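Local coordinates for protein glycosyltransferase (Streptomyces halstedii, PDB 3WAD) that is a GT-B-fold glycosyltransferase of the erythromycin CIII-like family, built from two Rossmann-like domains that face each other, at residues Arg247-Leu252 with Val305-Leu310; Trp89-Asp94 with Gly158-His163. All blocks are in the same frame, centred on the assembly; numbering follows the deposited sequence.

Contact 1: residues Arg247-Leu252 with Val305-Leu310; sequences RVCLTL and VPLHAL
Leu310 meets Cys249 where the short helix 307-310 lies against strand 247-251 of a six-stranded parallel sheet, part of the Rossmann-like C-terminal half of a GT-B fold. The sheet order, 299-302, 279-283, 247-251, 314-319, 336-338, 359-361, makes 247-251 an inner strand. The two methyls of Leu310 divide the work. CD2 sits 3.7 Å from SG of Cys249 and 3.9 Å from CB of Cys249, so that both side-chain atoms of the cysteine rest on one methyl. CD1 turns to the neighbouring residue on the same side of the strand, Arg247, and touches its aliphatic CD at 4.0 Å. Leu310 can straddle Arg247 and Cys249 because its CG stands opposite the backbone N (chi1 -178°), which carries the fork out from the helix towards the sheet. Leu307, one helical turn earlier, adds CD1, 4.1 Å from SG of Cys249; the sulfur is thus in contact with two leucines. All these contacts are apolar. Val248 and Leu250 alternate to the other side of the sheet, Leu250 packing on Val280 and Ala282 of strand 279-283. Backbone bonds, Arg247 with Ala315 and Cys249 with Ala316 and Val318, join strand 247-251 to strand 314-319, while Leu310 also leans on Val281. The arginine chain bends at chi3 (-131°), at the CD that touches the methyl, and its NH1 makes a weak hydrogen bond to Ser313 OG, a hydroxyl also hydrogen-bonded to Leu310 O. Pro306 is the N-cap residue of the helix, and its carbonyl O accepts from two backbone amides, Ala309 N at 2.8 Å and Leu310 N at 3.0 Å.

Contact 2: residues Trp89-Asp94 with Gly158-His163; sequences WQYIHD and GRMRDH
Helix-helix packing within the N-terminal family region of this GT-B protein brings Ile92, near the start of helix 89-106, against Met160 and His163 of helix 156-168. The short segments run at 134° between their N-to-C directions, their axes 10.2 Å apart at closest. Ile92 points at the other helix and uses all three carbons beyond CB. CG2 rests 3.6 Å from the carbonyl O of Met160, CG1 lies 4.1 Å from the sulfur SD of Met160, and CD1 reaches 3.8 Å from CB of His163, one turn further on. An extended chain (chi2 178°) carries CD1 out to His163, whose side chain it meets at about a right angle. Met160 instead bends at chi2 (-87°) and chi3, and its terminal CE arrives obliquely at the Tyr91 ring, 3.9 Å from CE2 of Tyr91. The hydroxyl of Tyr91 is held by Thr78 O, and ND1 of His163 is hydrogen-bonded to NH2 of Arg166. On helix 89-106 itself, Asp94 OD1 accepts two side-chain bonds from one face of its carboxylate plane, Gln90 NE2 at 3.0 Å on the syn side and His93 ND1 at 2.8 Å on the anti side. The packing continues beyond these residues: Phe164 of helix 156-168 touches Ile92 and stacks on the Trp89 ring, Met160 reaches Val95 further along helix 89-106, and Arg161 forms salt bridges with Asp178 and Glu197 while packing on Leu180 of helix 179-188.

Overall arrangement
From the N terminus, the chain passes strands 2-6, 30-35 and 49-52 before entering helix 89-106. Contact 2 then closes a loop of 63 intervening residues, which includes strands 126-130 and 147-150, and joins two helices of the first half of the fold. The chain completes the seven-stranded parallel sheet and only then reaches contact 1, which closes a 52-residue loop through strands 279-283 and 299-302 of the second sheet. The two contacts follow in series, neither nested nor crossed. They lie on opposite sides of the chain's centre, their own centres 37 Å apart and their nearest atoms about 22 Å apart; each joins elements of one half of the fold, contact 2 of the first and contact 1 of the second.

Contact 1: residues Arg247-Leu252 with Val305-Leu310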
ATOM      1  N   ARG B 247     -21.525  20.924   2.824  1.00 46.46           N
ATOM      2  CA  ARG B 247     -21.049  20.131   3.966  1.00 42.71           C
ATOM      3  C   ARG B 247     -19.870  20.876   4.531  1.00 39.54           C
ATOM      4  O   ARG B 247     -19.164  21.558   3.786  1.00 37.01           O
ATOM      5  CB  ARG B 247     -20.538  18.801   3.487  1.00 43.28           C
ATOM      6  CG  ARG B 247     -21.045  17.645   4.200  1.00 44.67           C
ATOM      7  CD  ARG B 247     -20.948  16.449   3.265  1.00 47.21           C
ATOM      8  NE  ARG B 247     -22.217  15.717   3.224  1.00 52.32           N
ATOM      9  CZ  ARG B 247     -22.450  14.581   2.565  1.00 49.95           C
ATOM     10  NH1 ARG B 247     -21.500  13.965   1.880  1.00 44.45           N
ATOM     11  NH2 ARG B 247     -23.650  14.055   2.632  1.00 48.35           N
ATOM     12  N   VAL B 248     -19.652  20.733   5.833  1.00 35.64           N
ATOM     13  CA  VAL B 248     -18.466  21.276   6.468  1.00 35.07           C
ATOM     14  C   VAL B 248     -17.922  20.176   7.355  1.00 34.89           C
ATOM     15  O   VAL B 248     -18.687  19.422   7.948  1.00 34.22           O
ATOM     16  CB  VAL B 248     -18.766  22.542   7.310  1.00 34.48           C
ATOM     17  CG1 VAL B 248     -17.598  22.903   8.231  1.00 35.88           C
ATOM     18  CG2 VAL B 248     -19.089  23.731   6.360  1.00 36.55           C
ATOM     19  N   CYS B 249     -16.590  20.098   7.429  1.00 33.65           N
ATOM     20  CA  CYS B 249     -15.943  19.064   8.112  1.00 32.89           C
ATOM     21  C   CYS B 249     -15.304  19.740   9.294  1.00 32.78           C
ATOM     22  O   CYS B 249     -14.560  20.689   9.153  1.00 32.41           O
ATOM     23  CB  CYS B 249     -14.919  18.403   7.173  1.00 33.45           C
ATOM     24  SG  CYS B 249     -13.880  17.314   8.140  1.00 39.56           S
ATOM     25  N   LEU B 250     -15.636  19.255  10.476  1.00 32.84           N
ATOM     26  CA  LEU B 250     -15.124  19.743  11.748  1.00 34.69           C
ATOM     27  C   LEU B 250     -14.307  18.676  12.476  1.00 35.38           C
ATOM     28  O   LEU B 250     -14.848  17.678  12.929  1.00 34.83           O
ATOM     29  CB  LEU B 250     -16.308  20.175  12.634  1.00 33.73           C
ATOM     30  CG  LEU B 250     -15.992  20.636  14.033  1.00 34.85           C
ATOM     31  CD1 LEU B 250     -15.163  21.970  13.992  1.00 33.39           C
ATOM     32  CD2 LEU B 250     -17.293  20.700  14.913  1.00 34.34           C
ATOM     33  N   THR B 251     -13.000  18.907  12.593  1.00 37.85           N
ATOM     34  CA  THR B 251     -12.042  18.021  13.251  1.00 40.68           C
ATOM     35  C   THR B 251     -11.197  18.886  14.170  1.00 42.64           C
ATOM     36  O   THR B 251     -10.027  19.108  13.888  1.00 42.71           O
ATOM     37  CB  THR B 251     -11.052  17.290  12.234  1.00 41.09           C
ATOM     38  OG1 THR B 251     -10.477  18.242  11.356  1.00 44.22           O
ATOM     39  CG2 THR B 251     -11.727  16.326  11.382  1.00 38.28           C
ATOM     40  N   LEU B 252     -11.836  19.427  15.211  1.00 45.54           N
ATOM     41  CA  LEU B 252     -11.238  20.316  16.221  1.00 48.97           C
ATOM     42  C   LEU B 252     -11.501  19.767  17.649  1.00 51.83           C
ATOM     43  O   LEU B 252     -11.228  20.425  18.666  1.00 52.96           O
ATOM     44  CB  LEU B 252     -11.793  21.749  16.084  1.00 48.46           C
ATOM     45  CG  LEU B 252     -10.886  22.895  15.645  1.00 47.74           C
ATOM     46  CD1 LEU B 252     -11.431  24.115  16.305  1.00 49.98           C
ATOM     47  CD2 LEU B 252      -9.429  22.707  16.057  1.00 43.97           C
ATOM     48  N   VAL B 305     -13.489   9.896  10.151  1.00 39.45           N
ATOM     49  CA  VAL B 305     -13.936   9.870   8.747  1.00 38.98           C
ATOM     50  C   VAL B 305     -12.765   9.967   7.762  1.00 37.34           C
ATOM     51  O   VAL B 305     -11.870  10.778   7.971  1.00 36.65           O
ATOM     52  CB  VAL B 305     -14.951  10.979   8.464  1.00 39.91           C
ATOM     53  CG1 VAL B 305     -14.254  12.370   8.534  1.00 39.06           C
ATOM     54  CG2 VAL B 305     -15.665  10.707   7.115  1.00 40.45           C
ATOM     55  N   PRO B 306     -12.768   9.136   6.698  1.00 37.03           N
ATOM     56  CA  PRO B 306     -11.775   9.273   5.587  1.00 34.98           C
ATOM     57  C   PRO B 306     -11.939  10.582   4.777  1.00 33.25           C
ATOM     58  O   PRO B 306     -12.863  10.731   3.970  1.00 33.04           O
ATOM     59  CB  PRO B 306     -12.026   8.031   4.744  1.00 35.71           C
ATOM     60  CG  PRO B 306     -13.539   7.687   4.983  1.00 36.03           C
ATOM     61  CD  PRO B 306     -13.741   8.044   6.460  1.00 37.38           C
ATOM     62  N   LEU B 307     -11.019  11.523   5.001  1.00 31.66           N
ATOM     63  CA  LEU B 307     -11.084  12.870   4.462  1.00 30.98           C
ATOM     64  C   LEU B 307     -11.175  12.875   2.950  1.00 30.96           C
ATOM     65  O   LEU B 307     -11.841  13.708   2.362  1.00 29.71           O
ATOM     66  CB  LEU B 307      -9.821  13.648   4.844  1.00 29.98           C
ATOM     67  CG  LEU B 307      -9.866  14.641   6.001  1.00 35.04           C
ATOM     68  CD1 LEU B 307     -11.158  14.608   6.833  1.00 36.17           C
ATOM     69  CD2 LEU B 307      -8.618  14.522   6.845  1.00 34.94           C
ATOM     70  N   HIS B 308     -10.444  11.960   2.307  1.00 31.09           N
ATOM     71  CA  HIS B 308     -10.447  11.932   0.858  1.00 29.97           C
ATOM     72  C   HIS B 308     -11.804  11.488   0.405  1.00 30.17           C
ATOM     73  O   HIS B 308     -12.148  11.828  -0.678  1.00 30.52           O
ATOM     74  CB  HIS B 308      -9.388  10.987   0.316  1.00 31.21           C
ATOM     75  CG  HIS B 308      -9.456   9.618   0.920  1.00 31.27           C
ATOM     76  ND1 HIS B 308      -9.981   8.528   0.257  1.00 36.42           N
ATOM     77  CD2 HIS B 308      -9.068   9.170   2.139  1.00 26.79           C
ATOM     78  CE1 HIS B 308      -9.921   7.462   1.047  1.00 32.24           C
ATOM     79  NE2 HIS B 308      -9.367   7.828   2.194  1.00 30.92           N
ATOM     80  N   ALA B 309     -12.614  10.766   1.204  1.00 30.31           N
ATOM     81  CA  ALA B 309     -14.028  10.486   0.699  1.00 29.76           C
ATOM     82  C   ALA B 309     -14.979  11.625   0.989  1.00 29.97           C
ATOM     83  O   ALA B 309     -15.882  11.923   0.174  1.00 27.44           O
ATOM     84  CB  ALA B 309     -14.627   9.196   1.236  1.00 29.62           C
ATOM     85  N   LEU B 310     -14.725  12.279   2.127  1.00 29.44           N
ATOM     86  CA  LEU B 310     -15.541  13.407   2.610  1.00 31.22           C
ATOM     87  C   LEU B 310     -15.236  14.738   1.876  1.00 31.34           C
ATOM     88  O   LEU B 310     -16.146  15.396   1.380  1.00 32.79           O
ATOM     89  CB  LEU B 310     -15.373  13.583   4.156  1.00 29.99           C
ATOM     90  CG  LEU B 310     -16.209  14.702   4.823  1.00 31.61           C
ATOM     91  CD1 LEU B 310     -17.730  14.544   4.641  1.00 30.17           C
ATOM     92  CD2 LEU B 310     -15.863  14.740   6.324  1.00 31.17           C
TER

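Contact 2: residues Trp89-Asp94 with Gly158-His163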
ATOM      1  N   TRP B  89      22.618  32.618  18.783  1.00 28.97           N
ATOM      2  CA  TRP B  89      23.491  31.457  18.852  1.00 28.09           C
ATOM      3  C   TRP B  89      23.203  30.643  20.150  1.00 29.27           C
ATOM      4  O   TRP B  89      23.031  29.405  20.068  1.00 26.85           O
ATOM      5  CB  TRP B  89      24.961  31.867  18.827  1.00 28.40           C
ATOM      6  CG  TRP B  89      25.890  30.645  18.729  1.00 26.84           C
ATOM      7  CD1 TRP B  89      26.306  30.001  17.569  1.00 24.64           C
ATOM      8  CD2 TRP B  89      26.456  29.918  19.819  1.00 28.02           C
ATOM      9  NE1 TRP B  89      27.112  28.927  17.887  1.00 25.22           N
ATOM     10  CE2 TRP B  89      27.227  28.856  19.261  1.00 25.85           C
ATOM     11  CE3 TRP B  89      26.401  30.064  21.233  1.00 28.43           C
ATOM     12  CZ2 TRP B  89      27.925  27.946  20.058  1.00 28.30           C
ATOM     13  CZ3 TRP B  89      27.095  29.153  22.019  1.00 28.04           C
ATOM     14  CH2 TRP B  89      27.857  28.121  21.436  1.00 30.39           C
ATOM     15  N   GLN B  90      23.092  31.309  21.325  1.00 27.96           N
ATOM     16  CA  GLN B  90      22.889  30.572  22.560  1.00 26.96           C
ATOM     17  C   GLN B  90      21.547  29.800  22.594  1.00 27.60           C
ATOM     18  O   GLN B  90      21.467  28.649  23.082  1.00 25.49           O
ATOM     19  CB  GLN B  90      22.915  31.487  23.785  1.00 28.43           C
ATOM     20  CG  GLN B  90      23.135  30.705  25.110  1.00 30.53           C
ATOM     21  CD  GLN B  90      24.417  29.790  25.081  1.00 36.12           C
ATOM     22  OE1 GLN B  90      25.548  30.277  24.861  1.00 38.19           O
ATOM     23  NE2 GLN B  90      24.225  28.455  25.254  1.00 36.63           N
ATOM     24  N   TYR B  91      20.498  30.448  22.130  1.00 26.55           N
ATOM     25  CA  TYR B  91      19.185  29.799  22.065  1.00 27.39           C
ATOM     26  C   TYR B  91      19.167  28.566  21.166  1.00 27.82           C
ATOM     27  O   TYR B  91      18.678  27.527  21.567  1.00 27.64           O
ATOM     28  CB  TYR B  91      18.143  30.779  21.541  1.00 27.03           C
ATOM     29  CG  TYR B  91      16.723  30.167  21.440  1.00 26.76           C
ATOM     30  CD1 TYR B  91      15.932  29.971  22.573  1.00 29.43           C
ATOM     31  CD2 TYR B  91      16.217  29.777  20.219  1.00 27.25           C
ATOM     32  CE1 TYR B  91      14.632  29.429  22.480  1.00 29.06           C
ATOM     33  CE2 TYR B  91      14.921  29.245  20.088  1.00 26.06           C
ATOM     34  CZ  TYR B  91      14.136  29.072  21.225  1.00 29.23           C
ATOM     35  OH  TYR B  91      12.887  28.528  21.095  1.00 25.68           O
ATOM     36  N   ILE B  92      19.669  28.695  19.933  1.00 28.17           N
ATOM     37  CA  ILE B  92      19.661  27.572  18.977  1.00 28.30           C
ATOM     38  C   ILE B  92      20.589  26.412  19.454  1.00 28.88           C
ATOM     39  O   ILE B  92      20.226  25.202  19.431  1.00 29.01           O
ATOM     40  CB  ILE B  92      20.008  28.103  17.600  1.00 28.48           C
ATOM     41  CG1 ILE B  92      18.881  29.020  17.176  1.00 28.47           C
ATOM     42  CG2 ILE B  92      20.190  26.936  16.576  1.00 26.19           C
ATOM     43  CD1 ILE B  92      19.130  29.664  15.840  1.00 28.55           C
ATOM     44  N   HIS B  93      21.745  26.794  19.986  1.00 28.75           N
ATOM     45  CA  HIS B  93      22.598  25.887  20.719  1.00 29.13           C
ATOM     46  C   HIS B  93      21.837  25.051  21.755  1.00 30.22           C
ATOM     47  O   HIS B  93      21.976  23.800  21.816  1.00 28.72           O
ATOM     48  CB  HIS B  93      23.708  26.679  21.405  1.00 28.66           C
ATOM     49  CG  HIS B  93      24.567  25.837  22.279  1.00 27.84           C
ATOM     50  ND1 HIS B  93      24.154  25.417  23.520  1.00 26.07           N
ATOM     51  CD2 HIS B  93      25.801  25.310  22.087  1.00 27.22           C
ATOM     52  CE1 HIS B  93      25.097  24.666  24.066  1.00 26.85           C
ATOM     53  NE2 HIS B  93      26.109  24.588  23.219  1.00 28.38           N
ATOM     54  N   ASP B  94      21.062  25.732  22.593  1.00 29.78           N
ATOM     55  CA  ASP B  94      20.350  25.017  23.643  1.00 30.76           C
ATOM     56  C   ASP B  94      19.166  24.223  23.093  1.00 28.81           C
ATOM     57  O   ASP B  94      18.866  23.196  23.638  1.00 28.28           O
ATOM     58  CB  ASP B  94      19.904  25.904  24.799  1.00 30.43           C
ATOM     59  CG  ASP B  94      21.079  26.622  25.504  1.00 37.14           C
ATOM     60  OD1 ASP B  94      22.266  26.184  25.402  1.00 35.69           O
ATOM     61  OD2 ASP B  94      20.778  27.650  26.193  1.00 38.41           O
ATOM     62  N   GLY B 158      15.987  22.501   9.779  1.00 23.89           N
ATOM     63  CA  GLY B 158      16.976  23.015   8.791  1.00 24.81           C
ATOM     64  C   GLY B 158      17.083  24.540   8.863  1.00 25.69           C
ATOM     65  O   GLY B 158      18.200  25.117   8.832  1.00 25.74           O
ATOM     66  N   ARG B 159      15.915  25.188   8.993  1.00 25.83           N
ATOM     67  CA  ARG B 159      15.863  26.644   9.255  1.00 25.97           C
ATOM     68  C   ARG B 159      16.716  27.085  10.483  1.00 26.85           C
ATOM     69  O   ARG B 159      17.556  28.005  10.408  1.00 25.83           O
ATOM     70  CB  ARG B 159      14.399  27.073   9.424  1.00 24.79           C
ATOM     71  CG  ARG B 159      14.221  28.586   9.733  1.00 26.54           C
ATOM     72  CD  ARG B 159      12.750  28.922  10.047  1.00 29.26           C
ATOM     73  NE  ARG B 159      12.286  28.271  11.264  1.00 24.45           N
ATOM     74  CZ  ARG B 159      12.500  28.705  12.513  1.00 31.33           C
ATOM     75  NH1 ARG B 159      13.191  29.839  12.747  1.00 26.33           N
ATOM     76  NH2 ARG B 159      11.991  28.002  13.541  1.00 26.03           N
ATOM     77  N   MET B 160      16.562  26.407  11.616  1.00 27.68           N
ATOM     78  CA  MET B 160      17.392  26.740  12.743  1.00 28.20           C
ATOM     79  C   MET B 160      18.861  26.350  12.440  1.00 29.51           C
ATOM     80  O   MET B 160      19.799  26.976  12.948  1.00 29.11           O
ATOM     81  CB  MET B 160      16.940  25.956  14.009  1.00 29.31           C
ATOM     82  CG  MET B 160      15.471  26.192  14.405  1.00 32.37           C
ATOM     83  SD  MET B 160      15.383  27.633  15.468  1.00 41.06           S
ATOM     84  CE  MET B 160      15.300  26.790  17.036  1.00 38.78           C
ATOM     85  N   ARG B 161      19.059  25.232  11.736  1.00 26.44           N
ATOM     86  CA  ARG B 161      20.442  24.767  11.547  1.00 26.89           C
ATOM     87  C   ARG B 161      21.250  25.759  10.659  1.00 26.07           C
ATOM     88  O   ARG B 161      22.442  25.994  10.886  1.00 26.80           O
ATOM     89  CB  ARG B 161      20.484  23.377  10.911  1.00 24.01           C
ATOM     90  CG  ARG B 161      21.926  22.932  10.679  1.00 26.69           C
ATOM     91  CD  ARG B 161      22.582  22.733  12.009  1.00 20.38           C
ATOM     92  NE  ARG B 161      23.815  21.944  11.916  1.00 25.16           N
ATOM     93  CZ  ARG B 161      24.685  21.768  12.903  1.00 21.23           C
ATOM     94  NH1 ARG B 161      24.416  22.231  14.131  1.00 29.30           N
ATOM     95  NH2 ARG B 161      25.804  21.026  12.700  1.00 23.96           N
ATOM     96  N   ASP B 162      20.582  26.289   9.659  1.00 27.30           N
ATOM     97  CA  ASP B 162      21.211  27.302   8.785  1.00 29.51           C
ATOM     98  C   ASP B 162      21.631  28.524   9.574  1.00 30.69           C
ATOM     99  O   ASP B 162      22.803  28.955   9.441  1.00 32.58           O
ATOM    100  CB  ASP B 162      20.309  27.669   7.647  1.00 26.00           C
ATOM    101  CG  ASP B 162      20.252  26.598   6.620  1.00 30.68           C
ATOM    102  OD1 ASP B 162      21.106  25.636   6.626  1.00 27.74           O
ATOM    103  OD2 ASP B 162      19.312  26.679   5.821  1.00 33.79           O
ATOM    104  N   HIS B 163      20.720  29.037  10.404  1.00 30.10           N
ATOM    105  CA  HIS B 163      21.011  30.176  11.263  1.00 31.79           C
ATOM    106  C   HIS B 163      22.199  29.824  12.130  1.00 31.06           C
ATOM    107  O   HIS B 163      23.137  30.618  12.207  1.00 30.49           O
ATOM    108  CB  HIS B 163      19.873  30.522  12.229  1.00 30.57           C
ATOM    109  CG  HIS B 163      18.754  31.318  11.640  1.00 35.24           C
ATOM    110  ND1 HIS B 163      18.865  32.656  11.322  1.00 39.71           N
ATOM    111  CD2 HIS B 163      17.463  30.985  11.388  1.00 38.86           C
ATOM    112  CE1 HIS B 163      17.720  33.091  10.828  1.00 41.13           C
ATOM    113  NE2 HIS B 163      16.848  32.099  10.870  1.00 42.38           N
TER